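Local coordinates for protein pyridoxamine 5-phosphate-dependent dehydrase (Escherichia coli, PDB 3B8X) that removes the C3'-hydroxyl of GDP-4-keto-6-deoxy-D-mannose by a combined transamination and deoxygenation on the way to the O-antigen sugar L-colitose, at residues D203-E206 against I207-L211; R221-P224 against K225-V229. The protein carries 1 engineered substitution. All coordinates share one frame; numbering follows the deposited sequence.

In the fold
Both contacts are local, each formed along one continuous run of chain, and they follow one another in sequence with centres about 10 Å apart. Contact 1 is the start of helix 205-214, where backbone bonds and an aspartate cap dominate; I207 packs on strand 198-202 and I210 on helix 58-68, while H209 turns toward contact 2. Contact 2 spans the entry to strand 226-227 and the Asx turn leaving it, held by the N227 amide, which bonds the P224 carbonyl, with exposed P224, K225 and K226 beside buried L223, N227 and V229. The two touch where H209 ND1 meets K228 N, a probable hydrogen bond. D203 binds a sodium ion, whereas R221 grips the GDP-sugar–cofactor adduct.

Contact 1 of 2, residues D203-E206 against I207-L211; sequences DDEE and IYHIL. With NA (sodium ion), chain N.
At the N-terminus of helix 205-214, D204 is the N-cap and its carboxylate reaches forward over the first turn. D204 OD1 accepts a hydrogen bond from I207 N at 2.9 Å, nearly straight (168°), although the donor meets the anti side of the carboxylate and stands 30° out of its plane. The same oxygen takes a weak second bond from E206 N, so one acceptor serves two amides. With CG anti to the backbone N (chi1 -164°), the D204 carboxylate lies next to I207, whose CG1 comes to 3.5 Å from OD1, while OD2 forms a salt bridge with R76. The backbone settles into i to i+4 bonds from Y208 N, H209 N and I210 N to D204 O, E205 O and E206 O. E205 and H209 run side by side in the same direction: E205 CG lies over the imidazole face, 4.0 Å from the ring centroid, in a CH-pi contact, and E205 O sits over the same face, offset toward the rim; H209 ND1 pairs with K228 N. Next along, E206 CG packs at 3.8 Å against I210 CD1 one turn later, and E206 OE2 accepts from K73 N. Just before the cap, D203 OD2 binds a sodium ion at 2.7 Å with four waters and T177 O. A side-chain cap followed by regular backbone bonding is the classic aspartate N-cap of an alpha helix.

Contact 2 of 2, residues R221-P224 against K225-V229; sequences RNLP and KKNKV. With G4M ([(2R,3S,4R,5R)-5-(2-amino-6-oxo-1,6-dihydro-9H-purin-9-yl)-3,4-dihydroxytetrahydrofuran-2-yl]methyl (2R,3S,4S,5S,6R)-3,4-dihydroxy-5-[({3-hydroxy-2-methyl-5-[(phosphonooxy)methyl]pyridin-4-yl}methyl)amino]-6-methyltetrahydro-2H-pyran-2-yl dihydrogen diphosphate), chain G.
L223 lays its CD1 methyl across the amide of N227, 3.8 Å from OD1, and the same methyl touches V229 CB at 4.1 Å. N227 ND2 donates to P224 O at 3.1 Å, the donor lying almost in line with the carbonyl bond (175°) and the acceptor close to the amide plane. At its other end, N227 OD1 takes V229 N at 2.6 Å on an in-plane lone pair, bent at the hydrogen (134°), which makes an Asx turn, and it also accepts from T230 N. These bonds hold the amide's rotation at both ends, and chi1 of 65°, with CG between the backbone N and the carbonyl carbon, points the amide back toward P224 O. The P224 ring adds an apolar flank, its CG 4.0 Å from N227 CB. Farther back, R221 reaches the diphosphate of the GDP-sugar–cofactor adduct edge-on: NH1 donates to O1P at 2.9 Å and, less directly, to O4P, while R221 NE is held by S241 O. NH2 also donates to O4P, its place less certain because it lies close to R333 of the second subunit. The positive charge probably helps to balance that of the diphosphate. In the fold, P224 and N227 rest against H209 of helix 205-214; the P224-N227 bond sits at the entry to strand 226-227, and the Asx turn leads out toward strand 231-232, its antiparallel partner.

Contact 1 of 2, residues D203-E206 against I207-L211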
ATOM      1  N   ASP B 203      11.128  -5.553  18.597  1.00 17.52           N
ATOM      2  CA  ASP B 203      12.349  -6.090  19.186  1.00 20.53           C
ATOM      3  C   ASP B 203      12.360  -7.566  18.829  1.00 22.33           C
ATOM      4  O   ASP B 203      13.347  -8.251  19.026  1.00 20.46           O
ATOM      5  CB  ASP B 203      12.351  -5.908  20.696  1.00 13.59           C
ATOM      6  CG  ASP B 203      12.655  -4.503  21.102  1.00 18.00           C
ATOM      7  OD1 ASP B 203      13.300  -3.726  20.338  1.00 21.76           O
ATOM      8  OD2 ASP B 203      12.243  -4.193  22.233  1.00 22.37           O
ATOM      9  N   ASP B 204      11.240  -8.029  18.285  1.00 11.07           N
ATOM     10  CA  ASP B 204      11.066  -9.404  17.877  1.00 19.19           C
ATOM     11  C   ASP B 204      11.654  -9.739  16.507  1.00 56.45           C
ATOM     12  O   ASP B 204      11.179  -9.266  15.472  1.00 21.34           O
ATOM     13  CB  ASP B 204       9.577  -9.748  17.928  1.00 12.53           C
ATOM     14  CG  ASP B 204       9.328 -11.244  17.889  1.00 18.20           C
ATOM     15  OD1 ASP B 204       9.579 -11.887  16.829  1.00 17.41           O
ATOM     16  OD2 ASP B 204       8.923 -11.794  18.938  1.00 65.97           O
ATOM     17  N   GLU B 205      12.666 -10.598  16.506  1.00 22.66           N
ATOM     18  CA  GLU B 205      13.310 -11.020  15.271  1.00 28.22           C
ATOM     19  C   GLU B 205      12.395 -11.769  14.316  1.00 16.22           C
ATOM     20  O   GLU B 205      12.571 -11.617  13.106  1.00 15.64           O
ATOM     21  CB  GLU B 205      14.575 -11.830  15.547  1.00 19.60           C
ATOM     22  CG  GLU B 205      15.280 -12.310  14.275  1.00 15.80           C
ATOM     23  CD  GLU B 205      16.623 -12.985  14.580  1.00 18.08           C
ATOM     24  OE1 GLU B 205      16.680 -13.674  15.619  1.00 48.74           O
ATOM     25  OE2 GLU B 205      17.579 -12.824  13.784  1.00 43.83           O
ATOM     26  N   GLU B 206      11.444 -12.571  14.826  1.00 17.56           N
ATOM     27  CA  GLU B 206      10.494 -13.295  13.943  1.00 17.62           C
ATOM     28  C   GLU B 206       9.535 -12.329  13.246  1.00 16.95           C
ATOM     29  O   GLU B 206       9.294 -12.419  12.030  1.00 11.56           O
ATOM     30  CB  GLU B 206       9.648 -14.370  14.642  1.00 22.50           C
ATOM     31  CG  GLU B 206       8.828 -15.220  13.633  1.00 20.26           C
ATOM     32  CD  GLU B 206       7.799 -16.126  14.304  1.00 14.18           C
ATOM     33  OE1 GLU B 206       7.538 -15.877  15.494  1.00 20.55           O
ATOM     34  OE2 GLU B 206       7.205 -17.018  13.644  1.00 16.25           O
ATOM     35  N   ILE B 207       8.975 -11.431  14.048  1.00 23.67           N
ATOM     36  CA  ILE B 207       8.084 -10.409  13.530  1.00 19.79           C
ATOM     37  C   ILE B 207       8.834  -9.583  12.483  1.00  9.74           C
ATOM     38  O   ILE B 207       8.293  -9.291  11.425  1.00 19.34           O
ATOM     39  CB  ILE B 207       7.602  -9.508  14.660  1.00 25.79           C
ATOM     40  CG1 ILE B 207       6.669 -10.292  15.574  1.00 19.08           C
ATOM     41  CG2 ILE B 207       6.827  -8.345  14.115  1.00  6.62           C
ATOM     42  CD1 ILE B 207       5.280 -10.498  15.020  1.00 22.88           C
ATOM     43  N   TYR B 208      10.052  -9.156  12.812  1.00  5.83           N
ATOM     44  CA  TYR B 208      10.941  -8.415  11.906  1.00 13.35           C
ATOM     45  C   TYR B 208      11.068  -9.139  10.559  1.00 24.21           C
ATOM     46  O   TYR B 208      10.790  -8.607   9.494  1.00 11.26           O
ATOM     47  CB  TYR B 208      12.328  -8.362  12.535  1.00 14.91           C
ATOM     48  CG  TYR B 208      13.332  -7.652  11.666  1.00  8.66           C
ATOM     49  CD1 TYR B 208      12.989  -6.463  11.022  1.00 11.04           C
ATOM     50  CD2 TYR B 208      14.621  -8.146  11.472  1.00 16.20           C
ATOM     51  CE1 TYR B 208      13.880  -5.765  10.204  1.00  9.53           C
ATOM     52  CE2 TYR B 208      15.526  -7.465  10.623  1.00 12.09           C
ATOM     53  CZ  TYR B 208      15.160  -6.266  10.024  1.00 15.07           C
ATOM     54  OH  TYR B 208      16.033  -5.549   9.240  1.00 15.97           O
ATOM     55  N   HIS B 209      11.451 -10.403  10.590  1.00 12.41           N
ATOM     56  CA  HIS B 209      11.528 -11.141   9.344  1.00 15.12           C
ATOM     57  C   HIS B 209      10.166 -11.262   8.657  1.00 10.58           C
ATOM     58  O   HIS B 209      10.084 -11.123   7.434  1.00 17.36           O
ATOM     59  CB  HIS B 209      12.184 -12.516   9.603  1.00 15.83           C
ATOM     60  CG  HIS B 209      13.635 -12.399   9.959  1.00 18.03           C
ATOM     61  ND1 HIS B 209      14.400 -13.462  10.407  1.00 21.56           N
ATOM     62  CD2 HIS B 209      14.456 -11.322   9.943  1.00 18.44           C
ATOM     63  CE1 HIS B 209      15.634 -13.041  10.628  1.00 16.93           C
ATOM     64  NE2 HIS B 209      15.691 -11.745  10.365  1.00 11.74           N
ATOM     65  N   ILE B 210       9.092 -11.474   9.421  1.00  9.91           N
ATOM     66  CA  ILE B 210       7.779 -11.605   8.785  1.00 11.86           C
ATOM     67  C   ILE B 210       7.463 -10.298   8.083  1.00  8.62           C
ATOM     68  O   ILE B 210       6.911 -10.270   6.981  1.00 12.07           O
ATOM     69  CB  ILE B 210       6.648 -11.884   9.792  1.00 22.46           C
ATOM     70  CG1 ILE B 210       6.685 -13.349  10.289  1.00 18.17           C
ATOM     71  CG2 ILE B 210       5.321 -11.649   9.127  1.00  9.76           C
ATOM     72  CD1 ILE B 210       5.943 -13.637  11.653  1.00 12.86           C
ATOM     73  N   LEU B 211       7.837  -9.215   8.719  1.00  9.54           N
ATOM     74  CA  LEU B 211       7.568  -7.896   8.142  1.00 14.92           C
ATOM     75  C   LEU B 211       8.334  -7.733   6.829  1.00 24.06           C
ATOM     76  O   LEU B 211       7.781  -7.273   5.825  1.00  9.80           O
ATOM     77  CB  LEU B 211       7.919  -6.755   9.115  1.00  6.25           C
ATOM     78  CG  LEU B 211       6.952  -6.730  10.318  1.00 13.31           C
ATOM     79  CD1 LEU B 211       7.480  -5.906  11.489  1.00 11.67           C
ATOM     80  CD2 LEU B 211       5.542  -6.197   9.916  1.00  8.28           C
TER
HETATM   81 NA    NA N 670      10.331  -2.465  22.888  1.00 27.19          NA
HETATM   82  O   HOH W   1       8.520  -4.203  22.708  1.00 27.83           O
HETATM   83  O   HOH W   2      10.083  -3.376  25.221  1.00 42.19           O
HETATM   84  O   HOH W   3      10.160  -1.975  20.216  1.00 17.91           O
HETATM   85  O   HOH W   4      12.456  -0.949  23.175  1.00 29.97           O

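Contact 2 of 2, residues R221-P224 against K225-V229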
ATOM      1  N   ARG B 221      13.379 -12.464  -0.983  1.00 19.50           N
ATOM      2  CA  ARG B 221      14.524 -11.671  -1.352  1.00 10.85           C
ATOM      3  C   ARG B 221      15.180 -10.851  -0.263  1.00 17.14           C
ATOM      4  O   ARG B 221      16.376 -10.593  -0.316  1.00 14.51           O
ATOM      5  CB  ARG B 221      14.148 -10.721  -2.472  1.00 29.34           C
ATOM      6  CG  ARG B 221      13.975 -11.445  -3.760  1.00 17.29           C
ATOM      7  CD  ARG B 221      14.342 -10.563  -4.933  1.00 17.49           C
ATOM      8  NE  ARG B 221      13.823 -11.162  -6.156  1.00 26.07           N
ATOM      9  CZ  ARG B 221      13.672 -10.496  -7.290  1.00 28.68           C
ATOM     10  NH1 ARG B 221      14.046  -9.230  -7.375  1.00 44.51           N
ATOM     11  NH2 ARG B 221      13.185 -11.120  -8.342  1.00 26.85           N
ATOM     12  N   ASN B 222      14.377 -10.302   0.630  1.00  6.97           N
ATOM     13  CA  ASN B 222      14.902  -9.363   1.600  1.00  7.84           C
ATOM     14  C   ASN B 222      15.151 -10.044   2.894  1.00 17.62           C
ATOM     15  O   ASN B 222      15.477  -9.381   3.861  1.00 18.57           O
ATOM     16  CB  ASN B 222      13.958  -8.169   1.803  1.00  9.94           C
ATOM     17  CG  ASN B 222      13.721  -7.414   0.536  1.00 34.88           C
ATOM     18  OD1 ASN B 222      12.586  -7.224   0.082  1.00 15.78           O
ATOM     19  ND2 ASN B 222      14.812  -6.959  -0.051  1.00 19.79           N
ATOM     20  N   LEU B 223      14.980 -11.361   2.893  1.00  9.53           N
ATOM     21  CA  LEU B 223      15.243 -12.166   4.067  1.00  3.96           C
ATOM     22  C   LEU B 223      16.726 -12.598   4.025  1.00 18.78           C
ATOM     23  O   LEU B 223      17.312 -12.813   2.953  1.00 15.93           O
ATOM     24  CB  LEU B 223      14.392 -13.419   4.001  1.00 12.04           C
ATOM     25  CG  LEU B 223      12.895 -13.211   4.166  1.00 19.76           C
ATOM     26  CD1 LEU B 223      12.207 -14.565   4.037  1.00 11.54           C
ATOM     27  CD2 LEU B 223      12.645 -12.624   5.544  1.00 22.80           C
ATOM     28  N   PRO B 224      17.337 -12.712   5.195  1.00 25.51           N
ATOM     29  CA  PRO B 224      18.723 -13.171   5.286  1.00 21.71           C
ATOM     30  C   PRO B 224      18.719 -14.698   5.022  1.00 18.07           C
ATOM     31  O   PRO B 224      17.688 -15.361   5.127  1.00 14.03           O
ATOM     32  CB  PRO B 224      19.101 -12.855   6.739  1.00 33.49           C
ATOM     33  CG  PRO B 224      17.795 -12.657   7.466  1.00 35.91           C
ATOM     34  CD  PRO B 224      16.834 -12.142   6.452  1.00 19.01           C
ATOM     35  N   LYS B 225      19.876 -15.272   4.722  1.00 20.49           N
ATOM     36  CA  LYS B 225      19.972 -16.705   4.433  1.00 29.17           C
ATOM     37  C   LYS B 225      19.349 -17.576   5.519  1.00 16.67           C
ATOM     38  O   LYS B 225      18.648 -18.548   5.262  1.00 15.00           O
ATOM     39  CB  LYS B 225      21.425 -17.093   4.208  1.00 26.39           C
ATOM     40  CG  LYS B 225      21.596 -18.525   3.769  1.00 22.33           C
ATOM     41  CD  LYS B 225      21.950 -18.602   2.315  1.00 91.90           C
ATOM     42  CE  LYS B 225      22.670 -19.901   2.084  1.00 27.53           C
ATOM     43  NZ  LYS B 225      22.184 -20.978   3.017  1.00 44.87           N
ATOM     44  N   LYS B 226      19.608 -17.215   6.761  1.00 21.73           N
ATOM     45  CA  LYS B 226      18.988 -17.917   7.860  1.00 17.14           C
ATOM     46  C   LYS B 226      17.952 -16.906   8.331  1.00 42.12           C
ATOM     47  O   LYS B 226      18.303 -15.768   8.629  1.00 19.83           O
ATOM     48  CB  LYS B 226      20.001 -18.151   8.995  1.00 33.74           C
ATOM     49  CG  LYS B 226      21.449 -18.299   8.562  1.00 49.83           C
ATOM     50  CD  LYS B 226      22.199 -19.276   9.468  1.00 99.89           C
ATOM     51  CE  LYS B 226      23.682 -18.932   9.555  1.00 99.89           C
ATOM     52  NZ  LYS B 226      24.310 -19.461  10.804  1.00 99.89           N
ATOM     53  N   ASN B 227      16.684 -17.287   8.380  1.00 15.30           N
ATOM     54  CA  ASN B 227      15.663 -16.320   8.788  1.00 23.59           C
ATOM     55  C   ASN B 227      14.547 -17.092   9.429  1.00 30.97           C
ATOM     56  O   ASN B 227      14.411 -18.284   9.203  1.00 13.20           O
ATOM     57  CB  ASN B 227      15.115 -15.565   7.566  1.00 16.30           C
ATOM     58  CG  ASN B 227      14.382 -16.475   6.624  1.00 13.77           C
ATOM     59  OD1 ASN B 227      13.224 -16.843   6.863  1.00 27.24           O
ATOM     60  ND2 ASN B 227      15.113 -16.984   5.633  1.00  7.17           N
ATOM     61  N   LYS B 228      13.728 -16.404  10.207  1.00 12.74           N
ATOM     62  CA  LYS B 228      12.630 -17.065  10.906  1.00  9.48           C
ATOM     63  C   LYS B 228      11.467 -17.481  10.049  1.00 16.79           C
ATOM     64  O   LYS B 228      10.514 -18.096  10.554  1.00 18.77           O
ATOM     65  CB  LYS B 228      12.103 -16.103  11.972  1.00 11.30           C
ATOM     66  CG  LYS B 228      13.033 -15.903  13.183  1.00 26.18           C
ATOM     67  CD  LYS B 228      14.461 -16.374  12.956  1.00 99.89           C
ATOM     68  CE  LYS B 228      15.194 -16.532  14.287  1.00 87.58           C
ATOM     69  NZ  LYS B 228      15.533 -17.953  14.593  1.00 99.89           N
ATOM     70  N   VAL B 229      11.471 -17.101   8.779  1.00 16.16           N
ATOM     71  CA  VAL B 229      10.289 -17.406   7.994  1.00 12.21           C
ATOM     72  C   VAL B 229      10.465 -18.697   7.253  1.00 10.19           C
ATOM     73  O   VAL B 229       9.559 -19.524   7.202  1.00 23.56           O
ATOM     74  CB  VAL B 229       9.906 -16.272   6.932  1.00  7.79           C
ATOM     75  CG1 VAL B 229       8.641 -16.672   6.190  1.00  7.94           C
ATOM     76  CG2 VAL B 229       9.703 -14.903   7.653  1.00  8.61           C
TER
HETATM   77  OP3 G4M G 500       5.663  -4.973  -8.997  1.00  7.98           O
HETATM   78  PL  G4M G 500       4.230  -4.267  -8.875  1.00  6.08           P
HETATM   79  OP1 G4M G 500       3.745  -4.205  -7.378  1.00  4.87           O
HETATM   80  OP2 G4M G 500       4.207  -2.800  -9.523  1.00  6.52           O
HETATM   81  OP4 G4M G 500       3.145  -5.051  -9.763  1.00  7.96           O
HETATM   82  C5B G4M G 500       2.829  -6.310  -9.201  1.00  6.20           C
HETATM   83  C5L G4M G 500       2.441  -7.293 -10.309  1.00 10.16           C
HETATM   84  C6L G4M G 500       1.133  -7.751 -10.416  1.00  6.57           C
HETATM   85  N1L G4M G 500       0.743  -8.630 -11.352  1.00 13.42           N
HETATM   86  C2L G4M G 500       1.617  -9.204 -12.156  1.00 17.00           C
HETATM   87  C2A G4M G 500       1.096 -10.267 -13.119  1.00 12.84           C
HETATM   88  C3L G4M G 500       2.977  -8.822 -12.113  1.00  8.70           C
HETATM   89  O3L G4M G 500       3.891  -9.412 -12.922  1.00  9.35           O
HETATM   90  C4L G4M G 500       3.400  -7.842 -11.171  1.00 10.13           C
HETATM   91  C4A G4M G 500       4.750  -7.486 -11.050  1.00  7.62           C
HETATM   92  N4A G4M G 500       5.647  -8.039 -11.859  1.00 21.18           N
HETATM   93  C4G G4M G 500       6.960  -7.595 -11.869  1.00 47.59           C
HETATM   94  C5G G4M G 500       7.944  -8.756 -12.034  1.00 17.44           C
HETATM   95  C6G G4M G 500       7.568  -9.547 -13.287  1.00 11.43           C
HETATM   96  O5G G4M G 500       9.245  -8.198 -12.220  1.00 24.40           O
HETATM   97  C3G G4M G 500       7.316  -6.783 -10.614  1.00 23.60           C
HETATM   98  O3G G4M G 500       7.529  -5.412 -10.996  1.00 46.86           O
HETATM   99  C2G G4M G 500       8.574  -7.385  -9.937  1.00 37.96           C
HETATM  100  O2G G4M G 500       9.038  -6.524  -8.876  1.00 28.36           O
HETATM  101  C1G G4M G 500       9.711  -7.676 -10.958  1.00 42.69           C
HETATM  102  O1G G4M G 500      10.637  -8.628 -10.406  1.00 30.22           O
HETATM  103  P2  G4M G 500      12.042  -8.001 -10.823  1.00 31.27           P
HETATM  104  O3P G4M G 500      12.148  -7.760 -12.413  1.00 41.50           O
HETATM  105  O4P G4M G 500      13.151  -9.081 -10.413  1.00 64.45           O
HETATM  106  OPP G4M G 500      12.203  -6.595 -10.040  1.00 52.36           O
HETATM  107  P   G4M G 500      13.772  -6.320  -9.735  1.00 32.93           P
HETATM  108  O1P G4M G 500      14.693  -7.644  -9.723  1.00 30.67           O
HETATM  109  O2P G4M G 500      13.833  -5.663  -8.265  1.00 56.02           O
HETATM  110  O5' G4M G 500      14.374  -5.216 -10.773  1.00 33.02           O
HETATM  111  C5' G4M G 500      14.489  -5.747 -12.092  1.00 10.73           C
HETATM  112  C4' G4M G 500      15.836  -5.338 -12.705  1.00 32.72           C
HETATM  113  O4' G4M G 500      15.943  -3.890 -12.846  1.00 41.60           O
HETATM  114  C3' G4M G 500      17.012  -5.786 -11.785  1.00 99.89           C
HETATM  115  O3' G4M G 500      18.156  -6.179 -12.548  1.00 47.00           O
HETATM  116  C2' G4M G 500      17.283  -4.527 -10.932  1.00 27.64           C
HETATM  117  O2' G4M G 500      18.679  -4.419 -10.611  1.00 61.82           O
HETATM  118  C1' G4M G 500      16.908  -3.393 -11.897  1.00 34.16           C
HETATM  119  N9  G4M G 500      16.373  -2.252 -11.156  1.00 45.95           N
HETATM  120  C8  G4M G 500      15.240  -2.249 -10.393  1.00 48.03           C
HETATM  121  N7  G4M G 500      15.085  -1.046  -9.899  1.00 94.45           N
HETATM  122  C4  G4M G 500      16.933  -1.020 -11.131  1.00 99.89           C
HETATM  123  C5  G4M G 500      16.100  -0.239 -10.327  1.00 54.93           C
HETATM  124  C6  G4M G 500      16.440   1.122 -10.145  1.00 18.80           C
HETATM  125  O6  G4M G 500      15.745   1.867  -9.487  1.00 25.03           O
HETATM  126  N3  G4M G 500      18.011  -0.490 -11.690  1.00 15.12           N
HETATM  127  C2  G4M G 500      18.320   0.770 -11.505  1.00 99.89           C
HETATM  128  N1  G4M G 500      17.549   1.591 -10.746  1.00 12.46           N
HETATM  129  N2  G4M G 500      19.436   1.281 -12.109  1.00 21.54           N